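Local coordinates for protein Blo t 1 allergen (Blomia tropicalis, PDB 5JT8) that is a mite allergen of the papain family of cysteine proteases and probably cleaves peptide bonds once its inhibitory propeptide is removed, at residues A[78-83]-A[257-262]; A[227-232]-A[328-333]; A[268-273]-A[314-319]. All blocks are in the same frame, centred on the assembly; numbering follows the deposited sequence.

Contact 1 of 3, residues A[78-83]-A[257-262]. With NO3 (nitrate ion), chain H.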
loop_
_atom_site.group_PDB
_atom_site.type_symbol
_atom_site.label_atom_id
_atom_site.label_comp_id
_atom_site.label_asym_id
_atom_site.label_seq_id
_atom_site.Cartn_x
_atom_site.Cartn_y
_atom_site.Cartn_z
ATOM N N MET A 78 -16.747 -8.206 -0.009
ATOM C CA MET A 78 -16.496 -8.396 -1.433
ATOM C C MET A 78 -15.816 -9.737 -1.702
ATOM O O MET A 78 -15.125 -10.284 -0.840
ATOM C CB MET A 78 -15.639 -7.255 -1.992
ATOM C CG MET A 78 -16.181 -5.867 -1.703
ATOM S SD MET A 78 -15.143 -4.524 -2.327
ATOM C CE MET A 78 -15.859 -3.136 -1.451
ATOM N N SER A 79 -16.010 -10.265 -2.904
ATOM C CA SER A 79 -15.280 -11.452 -3.323
ATOM C C SER A 79 -13.855 -11.059 -3.691
ATOM O O SER A 79 -13.544 -9.875 -3.795
ATOM C CB SER A 79 -15.973 -12.127 -4.507
ATOM O OG SER A 79 -16.076 -11.240 -5.605
ATOM N N GLU A 80 -12.992 -12.047 -3.893
ATOM C CA GLU A 80 -11.620 -11.773 -4.288
ATOM C C GLU A 80 -11.587 -10.978 -5.595
ATOM O O GLU A 80 -10.834 -10.006 -5.732
ATOM C CB GLU A 80 -10.836 -13.076 -4.432
ATOM C CG GLU A 80 -9.393 -12.882 -4.825
ATOM C CD GLU A 80 -8.593 -14.162 -4.702
ATOM O OE1 GLU A 80 -7.468 -14.221 -5.249
ATOM O OE2 GLU A 80 -9.091 -15.102 -4.045
ATOM N N GLN A 81 -12.424 -11.383 -6.542
ATOM C CA GLN A 81 -12.558 -10.663 -7.802
ATOM C C GLN A 81 -12.953 -9.194 -7.573
ATOM O O GLN A 81 -12.343 -8.290 -8.140
ATOM C CB GLN A 81 -13.590 -11.363 -8.701
ATOM C CG GLN A 81 -13.345 -11.188 -10.195
ATOM C CD GLN A 81 -14.325 -11.979 -11.047
ATOM O OE1 GLN A 81 -15.159 -12.728 -10.531
ATOM N NE2 GLN A 81 -14.221 -11.820 -12.365
ATOM N N GLU A 82 -13.955 -8.968 -6.724
ATOM C CA GLU A 82 -14.495 -7.625 -6.485
ATOM C C GLU A 82 -13.490 -6.717 -5.769
ATOM O O GLU A 82 -13.244 -5.584 -6.199
ATOM C CB GLU A 82 -15.802 -7.710 -5.676
ATOM C CG GLU A 82 -16.984 -8.279 -6.462
ATOM C CD GLU A 82 -18.312 -8.200 -5.709
ATOM O OE1 GLU A 82 -18.312 -8.252 -4.459
ATOM O OE2 GLU A 82 -19.364 -8.088 -6.374
ATOM N N PHE A 83 -12.918 -7.222 -4.678
ATOM C CA PHE A 83 -11.902 -6.501 -3.913
ATOM C C PHE A 83 -10.738 -6.067 -4.809
ATOM O O PHE A 83 -10.345 -4.896 -4.825
ATOM C CB PHE A 83 -11.399 -7.379 -2.765
ATOM C CG PHE A 83 -10.432 -6.689 -1.849
ATOM C CD1 PHE A 83 -10.780 -5.512 -1.210
ATOM C CD2 PHE A 83 -9.184 -7.234 -1.603
ATOM C CE1 PHE A 83 -9.891 -4.882 -0.361
ATOM C CE2 PHE A 83 -8.296 -6.612 -0.751
ATOM C CZ PHE A 83 -8.646 -5.433 -0.128
ATOM N N SER A 257 -5.082 -8.409 -2.909
ATOM C CA SER A 257 -6.394 -9.058 -2.839
ATOM C C SER A 257 -6.307 -10.555 -2.519
ATOM O O SER A 257 -7.335 -11.213 -2.341
ATOM C CB SER A 257 -7.178 -8.845 -4.142
ATOM O OG SER A 257 -6.526 -9.411 -5.263
ATOM N N ASN A 258 -5.087 -11.084 -2.441
ATOM C CA ASN A 258 -4.869 -12.447 -1.942
ATOM C C ASN A 258 -5.509 -12.639 -0.562
ATOM O O ASN A 258 -5.375 -11.776 0.310
ATOM C CB ASN A 258 -3.368 -12.764 -1.884
ATOM C CG ASN A 258 -3.075 -14.077 -1.170
ATOM O OD1 ASN A 258 -3.071 -14.145 0.063
ATOM N ND2 ASN A 258 -2.826 -15.125 -1.942
ATOM N N ASN A 259 -6.208 -13.758 -0.373
ATOM C CA ASN A 259 -6.988 -13.995 0.847
ATOM C C ASN A 259 -6.183 -13.864 2.125
ATOM O O ASN A 259 -6.635 -13.253 3.086
ATOM C CB ASN A 259 -7.631 -15.381 0.808
ATOM C CG ASN A 259 -8.952 -15.386 0.079
ATOM O OD1 ASN A 259 -9.752 -14.465 0.228
ATOM N ND2 ASN A 259 -9.190 -16.425 -0.721
ATOM N N TYR A 260 -4.979 -14.424 2.125
ATOM C CA TYR A 260 -4.126 -14.406 3.312
ATOM C C TYR A 260 -3.658 -12.987 3.632
ATOM O O TYR A 260 -3.702 -12.545 4.780
ATOM C CB TYR A 260 -2.922 -15.339 3.122
ATOM C CG TYR A 260 -3.315 -16.795 2.949
ATOM C CD1 TYR A 260 -3.666 -17.298 1.700
ATOM C CD2 TYR A 260 -3.348 -17.664 4.035
ATOM C CE1 TYR A 260 -4.034 -18.626 1.536
ATOM C CE2 TYR A 260 -3.723 -18.991 3.881
ATOM C CZ TYR A 260 -4.061 -19.466 2.630
ATOM O OH TYR A 260 -4.430 -20.783 2.465
ATOM N N PHE A 261 -3.204 -12.269 2.617
ATOM C CA PHE A 261 -2.778 -10.899 2.845
ATOM C C PHE A 261 -3.977 -10.031 3.216
ATOM O O PHE A 261 -3.909 -9.216 4.140
ATOM C CB PHE A 261 -2.070 -10.318 1.620
ATOM C CG PHE A 261 -1.531 -8.947 1.862
ATOM C CD1 PHE A 261 -0.296 -8.778 2.484
ATOM C CD2 PHE A 261 -2.280 -7.825 1.534
ATOM C CE1 PHE A 261 0.199 -7.516 2.734
ATOM C CE2 PHE A 261 -1.799 -6.561 1.792
ATOM C CZ PHE A 261 -0.556 -6.401 2.385
ATOM N N ARG A 262 -5.073 -10.222 2.485
ATOM C CA ARG A 262 -6.328 -9.496 2.708
ATOM C C ARG A 262 -6.758 -9.454 4.170
ATOM O O ARG A 262 -7.099 -8.394 4.712
ATOM C CB ARG A 262 -7.435 -10.134 1.867
ATOM C CG ARG A 262 -8.771 -9.443 1.897
ATOM C CD ARG A 262 -9.694 -10.064 0.851
ATOM N NE ARG A 262 -11.060 -9.575 0.979
ATOM C CZ ARG A 262 -12.067 -9.945 0.196
ATOM N NH1 ARG A 262 -11.867 -10.814 -0.787
ATOM N NH2 ARG A 262 -13.276 -9.441 0.404
HETATM N N NO3 H . -1.195 -18.582 -2.188
HETATM O O1 NO3 H . -0.288 -19.412 -1.870
HETATM O O2 NO3 H . -1.009 -17.804 -3.171
HETATM O O3 NO3 H . -2.283 -18.527 -1.537
HETATM O O HOH W 1 -6.767 -11.772 -6.713
HETATM O O HOH W 2 -6.514 -15.935 -2.434
#
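S257 opens the contact at the edge of the F83 ring: its CA lies near the ring plane and its CB comes within 3.6 Å of F83 CD2. Its OG is held by D280 and also takes a proton from a water that donates to E80 OE1, while the aliphatic CG of E80 rests against S257 O. N258 caps the short helix 259-262, its OD1 receiving F261 N on an in-plane lone pair (3.2 Å) and Y260 N more weakly. At N259 the amide crosses the E80 side chain at about a right angle, with ND2 3.6 Å from E80 OE2; a second water accepts from N259 N and donates to that carboxylate oxygen. R262 does most of the gripping. With CG anti to its backbone N (chi1 -175°) and the chain extended to NE, its CG and CD run past F83 CD2 and CE2, and the guanidinium is nearly parallel to the ring, planes 19° apart, with NE over the ring face. F83 CB stands 3.9 Å above the guanidinium centre. NH2 donates almost straight to M78 O, modelled at a doubtfully short 2.4 Å, and also bonds Y75 O. Helix 80-88 is probably part of the prosegment, and 257-262 probably corresponds to the prosegment-binding loop of papain-like zymogens; helix 42-62 flanks both segments, with W58 edge-to-face against Y260, and W307 receives F261 from the protease side.

Contact 2 of 3, residues A[227-232]-A[328-333]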
loop_
_atom_site.group_PDB
_atom_site.type_symbol
_atom_site.label_atom_id
_atom_site.label_comp_id
_atom_site.label_asym_id
_atom_site.label_seq_id
_atom_site.Cartn_x
_atom_site.Cartn_y
_atom_site.Cartn_z
ATOM N N GLY A 227 13.212 13.723 -6.693
ATOM C CA GLY A 227 13.427 12.620 -7.614
ATOM C C GLY A 227 12.941 11.307 -7.044
ATOM O O GLY A 227 12.585 11.206 -5.861
ATOM N N TYR A 228 12.907 10.293 -7.898
ATOM C CA TYR A 228 12.528 8.955 -7.478
ATOM C C TYR A 228 13.141 7.947 -8.436
ATOM O O TYR A 228 13.481 8.288 -9.569
ATOM C CB TYR A 228 11.009 8.808 -7.445
ATOM C CG TYR A 228 10.360 8.968 -8.799
ATOM C CD1 TYR A 228 10.003 10.223 -9.271
ATOM C CD2 TYR A 228 10.105 7.864 -9.611
ATOM C CE1 TYR A 228 9.396 10.372 -10.508
ATOM C CE2 TYR A 228 9.506 8.011 -10.858
ATOM C CZ TYR A 228 9.158 9.256 -11.298
ATOM O OH TYR A 228 8.554 9.397 -12.528
ATOM N N GLN A 229 13.304 6.712 -7.989
ATOM C CA GLN A 229 13.887 5.690 -8.858
ATOM C C GLN A 229 13.253 4.344 -8.588
ATOM O O GLN A 229 13.201 3.893 -7.450
ATOM C CB GLN A 229 15.406 5.602 -8.666
ATOM C CG GLN A 229 16.068 4.431 -9.436
ATOM C CD GLN A 229 16.094 4.651 -10.949
ATOM O OE1 GLN A 229 16.596 5.674 -11.428
ATOM N NE2 GLN A 229 15.552 3.691 -11.705
ATOM N N GLN A 230 12.776 3.707 -9.643
ATOM C CA GLN A 230 12.187 2.381 -9.531
ATOM C C GLN A 230 13.236 1.336 -9.758
ATOM O O GLN A 230 13.927 1.386 -10.774
ATOM C CB GLN A 230 11.071 2.207 -10.536
ATOM C CG GLN A 230 10.651 0.772 -10.761
ATOM C CD GLN A 230 9.308 0.693 -11.468
ATOM O OE1 GLN A 230 8.545 1.648 -11.453
ATOM N NE2 GLN A 230 9.025 -0.438 -12.096
ATOM N N LEU A 231 13.363 0.398 -8.826
ATOM C CA LEU A 231 14.384 -0.638 -8.935
ATOM C C LEU A 231 14.043 -1.658 -10.037
ATOM O O LEU A 231 12.905 -1.740 -10.519
ATOM C CB LEU A 231 14.579 -1.371 -7.598
ATOM C CG LEU A 231 15.062 -0.624 -6.337
ATOM C CD1 LEU A 231 15.318 -1.633 -5.197
ATOM C CD2 LEU A 231 16.319 0.208 -6.587
ATOM N N ARG A 232 15.065 -2.412 -10.430
ATOM C CA ARG A 232 14.953 -3.520 -11.374
ATOM C C ARG A 232 13.816 -4.475 -10.994
ATOM O O ARG A 232 13.647 -4.787 -9.817
ATOM C CB ARG A 232 16.296 -4.258 -11.414
ATOM C CG ARG A 232 16.289 -5.599 -12.086
ATOM C CD ARG A 232 17.630 -6.295 -11.895
ATOM N NE ARG A 232 17.561 -7.664 -12.381
ATOM C CZ ARG A 232 17.384 -8.729 -11.607
ATOM N NH1 ARG A 232 17.291 -8.597 -10.292
ATOM N NH2 ARG A 232 17.321 -9.934 -12.149
ATOM N N VAL A 328 9.677 -1.985 -6.861
ATOM C CA VAL A 328 10.099 -1.251 -5.699
ATOM C C VAL A 328 10.629 0.116 -6.124
ATOM O O VAL A 328 11.478 0.208 -7.024
ATOM C CB VAL A 328 11.160 -2.030 -4.936
ATOM C CG1 VAL A 328 11.575 -1.284 -3.677
ATOM C CG2 VAL A 328 10.617 -3.430 -4.594
ATOM N N THR A 329 10.125 1.165 -5.480
ATOM C CA THR A 329 10.473 2.533 -5.855
ATOM C C THR A 329 10.837 3.351 -4.646
ATOM O O THR A 329 10.083 3.372 -3.677
ATOM C CB THR A 329 9.308 3.244 -6.559
ATOM O OG1 THR A 329 8.954 2.529 -7.743
ATOM C CG2 THR A 329 9.689 4.698 -6.914
ATOM N N TYR A 330 11.977 4.038 -4.693
ATOM C CA TYR A 330 12.318 4.973 -3.621
ATOM C C TYR A 330 12.267 6.423 -4.127
ATOM O O TYR A 330 12.229 6.675 -5.335
ATOM C CB TYR A 330 13.701 4.649 -3.030
ATOM C CG TYR A 330 14.905 4.864 -3.966
ATOM C CD1 TYR A 330 15.372 3.840 -4.775
ATOM C CD2 TYR A 330 15.590 6.076 -3.997
ATOM C CE1 TYR A 330 16.481 4.015 -5.602
ATOM C CE2 TYR A 330 16.710 6.259 -4.810
ATOM C CZ TYR A 330 17.145 5.215 -5.612
ATOM O OH TYR A 330 18.244 5.368 -6.424
ATOM N N ALA A 331 12.228 7.372 -3.202
ATOM C CA ALA A 331 12.232 8.772 -3.582
ATOM C C ALA A 331 13.364 9.507 -2.888
ATOM O O ALA A 331 13.990 8.983 -1.960
ATOM C CB ALA A 331 10.878 9.433 -3.252
ATOM N N THR A 332 13.600 10.731 -3.339
ATOM C CA THR A 332 14.706 11.548 -2.878
ATOM C C THR A 332 14.219 12.970 -2.644
ATOM O O THR A 332 13.600 13.562 -3.541
ATOM C CB THR A 332 15.835 11.571 -3.921
ATOM O OG1 THR A 332 16.259 10.226 -4.171
ATOM C CG2 THR A 332 17.004 12.406 -3.426
ATOM N N LEU A 333 14.469 13.503 -1.451
ATOM C CA LEU A 333 14.154 14.899 -1.153
ATOM C C LEU A 333 15.255 15.844 -1.640
ATOM O O LEU A 333 15.009 16.809 -2.388
ATOM C CB LEU A 333 13.942 15.098 0.345
ATOM C CG LEU A 333 12.793 14.356 1.026
ATOM C CD1 LEU A 333 12.516 14.963 2.398
ATOM C CD2 LEU A 333 11.520 14.396 0.176
ATOM O OXT LEU A 333 16.419 15.636 -1.276
HETATM O O HOH W 3 11.713 -3.949 -8.071
#
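The ring of Y330 lies across Q229, and this pair sets the character of one face of the two strands. Y330 CG sits between its backbone N and carbonyl carbon (chi1 67°), and the ring meets its partner with a face over Q229 CA; Q229 CB is 3.5 Å from Y330 CZ. The Q229 chain is bent at chi2; its amide, turned 51° from the ring plane, donates through NE2 to Q230 O at 3.0 Å, from above that carbonyl's plane. L231 approaches the same ring from another direction: its CD2 lies in the ring plane at the edge, 3.9 Å from Y330 CE1, and its CD1 touches V328 CG1. On the other face the packing is slimmer. T329 OG1 rests on Q230 CB at 3.5 Å, T329 CG2 lies beside Y228 CD2 with the two side chains pointing the same way, and Y228 CB meets A331 CB. Behind these side chains the backbone pairs antiparallel, 162° between strand directions. G227 with T332 and Q229 with Y330 are hydrogen-bonded pairs; Y228 with A331 and Q230 with T329 are non-hydrogen-bonded ones. Past the strands, L231 N donates to V328 O at 2.6 Å. The Y228 and A331 face packs on helices 187-196 and 139-154, whereas L231 and Y330 reach helix 237-247, with H247 stacked on the Y330 ring. This two-stranded antiparallel ribbon, carrying the chain's C-terminal strand between helices of the two lobes, is consistent with the strap by which the C-terminus of papain-like proteases crosses onto the helical domain.

Contact 3 of 3, residues A[268-273]-A[314-319]. With NO3 (nitrate ion), chain H; NO3 (nitrate ion), chain J.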
loop_
_atom_site.group_PDB
_atom_site.type_symbol
_atom_site.label_atom_id
_atom_site.label_comp_id
_atom_site.label_asym_id
_atom_site.label_seq_id
_atom_site.Cartn_x
_atom_site.Cartn_y
_atom_site.Cartn_z
ATOM N N VAL A 268 3.582 -13.850 11.076
ATOM C CA VAL A 268 4.363 -13.739 9.850
ATOM C C VAL A 268 3.766 -14.622 8.764
ATOM O O VAL A 268 3.711 -15.847 8.892
ATOM C CB VAL A 268 5.839 -14.122 10.051
ATOM C CG1 VAL A 268 6.573 -14.007 8.720
ATOM C CG2 VAL A 268 6.470 -13.226 11.091
ATOM N N LEU A 269 3.302 -13.981 7.706
ATOM C CA LEU A 269 2.732 -14.682 6.572
ATOM C C LEU A 269 3.821 -15.422 5.814
ATOM O O LEU A 269 4.669 -14.801 5.168
ATOM C CB LEU A 269 2.005 -13.691 5.655
ATOM C CG LEU A 269 1.014 -14.292 4.658
ATOM C CD1 LEU A 269 -0.015 -15.167 5.388
ATOM C CD2 LEU A 269 0.320 -13.185 3.874
ATOM N N ARG A 270 3.798 -16.747 5.902
ATOM C CA ARG A 270 4.757 -17.600 5.211
ATOM C C ARG A 270 4.087 -18.405 4.102
ATOM O O ARG A 270 2.883 -18.657 4.154
ATOM C CB ARG A 270 5.430 -18.580 6.182
ATOM C CG ARG A 270 6.318 -17.964 7.242
ATOM C CD ARG A 270 7.158 -19.053 7.915
ATOM N NE ARG A 270 6.325 -20.138 8.416
ATOM C CZ ARG A 270 6.795 -21.256 8.963
ATOM N NH1 ARG A 270 8.106 -21.443 9.080
ATOM N NH2 ARG A 270 5.955 -22.186 9.392
ATOM N N GLY A 271 4.879 -18.823 3.116
ATOM C CA GLY A 271 4.414 -19.723 2.074
ATOM C C GLY A 271 3.270 -19.228 1.201
ATOM O O GLY A 271 2.513 -20.025 0.671
ATOM N N VAL A 272 3.131 -17.919 1.037
ATOM C CA VAL A 272 2.061 -17.402 0.188
ATOM C C VAL A 272 2.590 -16.833 -1.136
ATOM O O VAL A 272 3.475 -15.959 -1.144
ATOM C CB VAL A 272 1.238 -16.308 0.922
ATOM C CG1 VAL A 272 0.307 -15.604 -0.042
ATOM C CG2 VAL A 272 0.458 -16.913 2.075
ATOM N N ALA A 273 2.058 -17.365 -2.239
ATOM C CA ALA A 273 2.183 -16.768 -3.571
ATOM C C ALA A 273 3.615 -16.431 -3.941
ATOM O O ALA A 273 3.934 -15.278 -4.217
ATOM C CB ALA A 273 1.314 -15.506 -3.665
ATOM N N TYR A 314 3.466 -8.424 8.418
ATOM C CA TYR A 314 4.748 -9.080 8.289
ATOM C C TYR A 314 4.680 -10.210 7.269
ATOM O O TYR A 314 3.901 -11.151 7.422
ATOM C CB TYR A 314 5.218 -9.588 9.653
ATOM C CG TYR A 314 5.269 -8.489 10.700
ATOM C CD1 TYR A 314 6.324 -7.587 10.734
ATOM C CD2 TYR A 314 4.244 -8.334 11.632
ATOM C CE1 TYR A 314 6.374 -6.579 11.675
ATOM C CE2 TYR A 314 4.286 -7.328 12.584
ATOM C CZ TYR A 314 5.361 -6.456 12.601
ATOM O OH TYR A 314 5.415 -5.449 13.535
ATOM N N VAL A 315 5.489 -10.102 6.217
ATOM C CA VAL A 315 5.537 -11.143 5.198
ATOM C C VAL A 315 6.941 -11.706 5.060
ATOM O O VAL A 315 7.906 -10.957 4.982
ATOM C CB VAL A 315 5.080 -10.625 3.795
ATOM C CG1 VAL A 315 5.222 -11.736 2.735
ATOM C CG2 VAL A 315 3.663 -10.132 3.842
ATOM N N GLU A 316 7.037 -13.027 4.996
ATOM C CA GLU A 316 8.312 -13.707 4.847
ATOM C C GLU A 316 9.116 -13.210 3.630
ATOM O O GLU A 316 8.560 -13.000 2.553
ATOM C CB GLU A 316 8.062 -15.212 4.745
ATOM C CG GLU A 316 9.263 -16.062 4.473
ATOM C CD GLU A 316 8.895 -17.547 4.356
ATOM O OE1 GLU A 316 8.100 -17.920 3.446
ATOM O OE2 GLU A 316 9.398 -18.329 5.189
ATOM N N ARG A 317 10.416 -13.012 3.826
ATOM C CA ARG A 317 11.331 -12.662 2.739
ATOM C C ARG A 317 11.793 -13.907 1.979
ATOM O O ARG A 317 11.420 -15.032 2.322
ATOM C CB ARG A 317 12.564 -11.935 3.279
ATOM C CG ARG A 317 12.276 -10.731 4.144
ATOM C CD ARG A 317 13.462 -9.739 4.140
ATOM N NE ARG A 317 14.750 -10.350 4.487
ATOM C CZ ARG A 317 15.187 -10.491 5.734
ATOM N NH1 ARG A 317 14.439 -10.082 6.747
ATOM N NH2 ARG A 317 16.365 -11.054 5.970
ATOM N N GLY A 318 12.594 -13.693 0.939
ATOM C CA GLY A 318 13.318 -14.788 0.305
ATOM C C GLY A 318 12.621 -15.483 -0.852
ATOM O O GLY A 318 13.177 -16.409 -1.444
ATOM N N HIS A 319 11.418 -15.040 -1.199
ATOM C CA HIS A 319 10.635 -15.768 -2.196
ATOM C C HIS A 319 9.788 -14.903 -3.112
ATOM O O HIS A 319 8.894 -15.436 -3.786
ATOM C CB HIS A 319 9.706 -16.770 -1.510
ATOM C CG HIS A 319 10.422 -17.758 -0.652
ATOM N ND1 HIS A 319 11.069 -18.857 -1.170
ATOM C CD2 HIS A 319 10.625 -17.795 0.685
ATOM C CE1 HIS A 319 11.629 -19.539 -0.186
ATOM N NE2 HIS A 319 11.365 -18.921 0.951
HETATM N N NO3 H . -1.195 -18.582 -2.188
HETATM O O1 NO3 H . -0.288 -19.412 -1.870
HETATM O O2 NO3 H . -1.009 -17.804 -3.171
HETATM O O3 NO3 H . -2.283 -18.527 -1.537
HETATM N N NO3 J . 10.944 -20.053 -4.267
HETATM O O1 NO3 J . 11.038 -21.053 -3.494
HETATM O O2 NO3 J . 10.466 -20.202 -5.428
HETATM O O3 NO3 J . 11.324 -18.907 -3.881
#
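E316 reaches R270 and G271 because its CG is anti to the backbone N (chi1 175°) and its CD continues the extended line (chi2 -179°). R270 CG, by contrast, is anti to its own carbonyl carbon (chi1 -66°), and the two side chains cross obliquely, CG and CD of R270 passing OE2. E316 ends strand 312-316, which pairs in parallel with 268-269 in the mixed sheet of the beta-rich lobe of the papain fold; R270 comes just after the latter strand. Two straight backbone bonds carry the pairing: L269 N to Y314 O at 2.9 Å, and E316 N to L269 O at 3.0 Å. V268 CG2 packs on Y314 CB on one face, and L269 CB faces V315 CG2 on the other. Beyond the backbone pairing the side chain of E316 takes over. OE2 lies 3.6 Å from R270 CD, a contact with the alkyl part only; the R270 chain bends at chi3, and NH2 forms a salt bridge with D66 in the propeptide region. OE1 serves two donors from the turn after strand 268-269, Y274 OH and, weakly at 3.4 Å, G271 N. G271 has a positive phi, which favours glycine. Two nitrate ions, probably from the crystallisation liquor, sit at the far ends of the two segments: A273 N donates to one, and H319, its ring stacked on Y274, gives its ND1 proton to O3 of the other at 2.7 Å.

Contacts 1 and 3 are neighbours: helix 259-262 is followed in the chain by strand 268-269, Y260 CB packs on L269 CD1, and both contacts touch the same nitrate. Contact 2 lies across the chain's centre, with its middle about 28 Å from that of contact 1. All three are partly buried, but among the residues that touch, contact 3 has exposed ones and contacts 1 and 2 have none. Their chemistry follows their place. Contact 1 probably joins prosegment to protease with side chains, an arginine on a phenylalanine and bridging waters; contact 2 relies on antiparallel backbone bonds and aromatic packing; contact 3 needs only a brief parallel pairing, finished by a carboxylate.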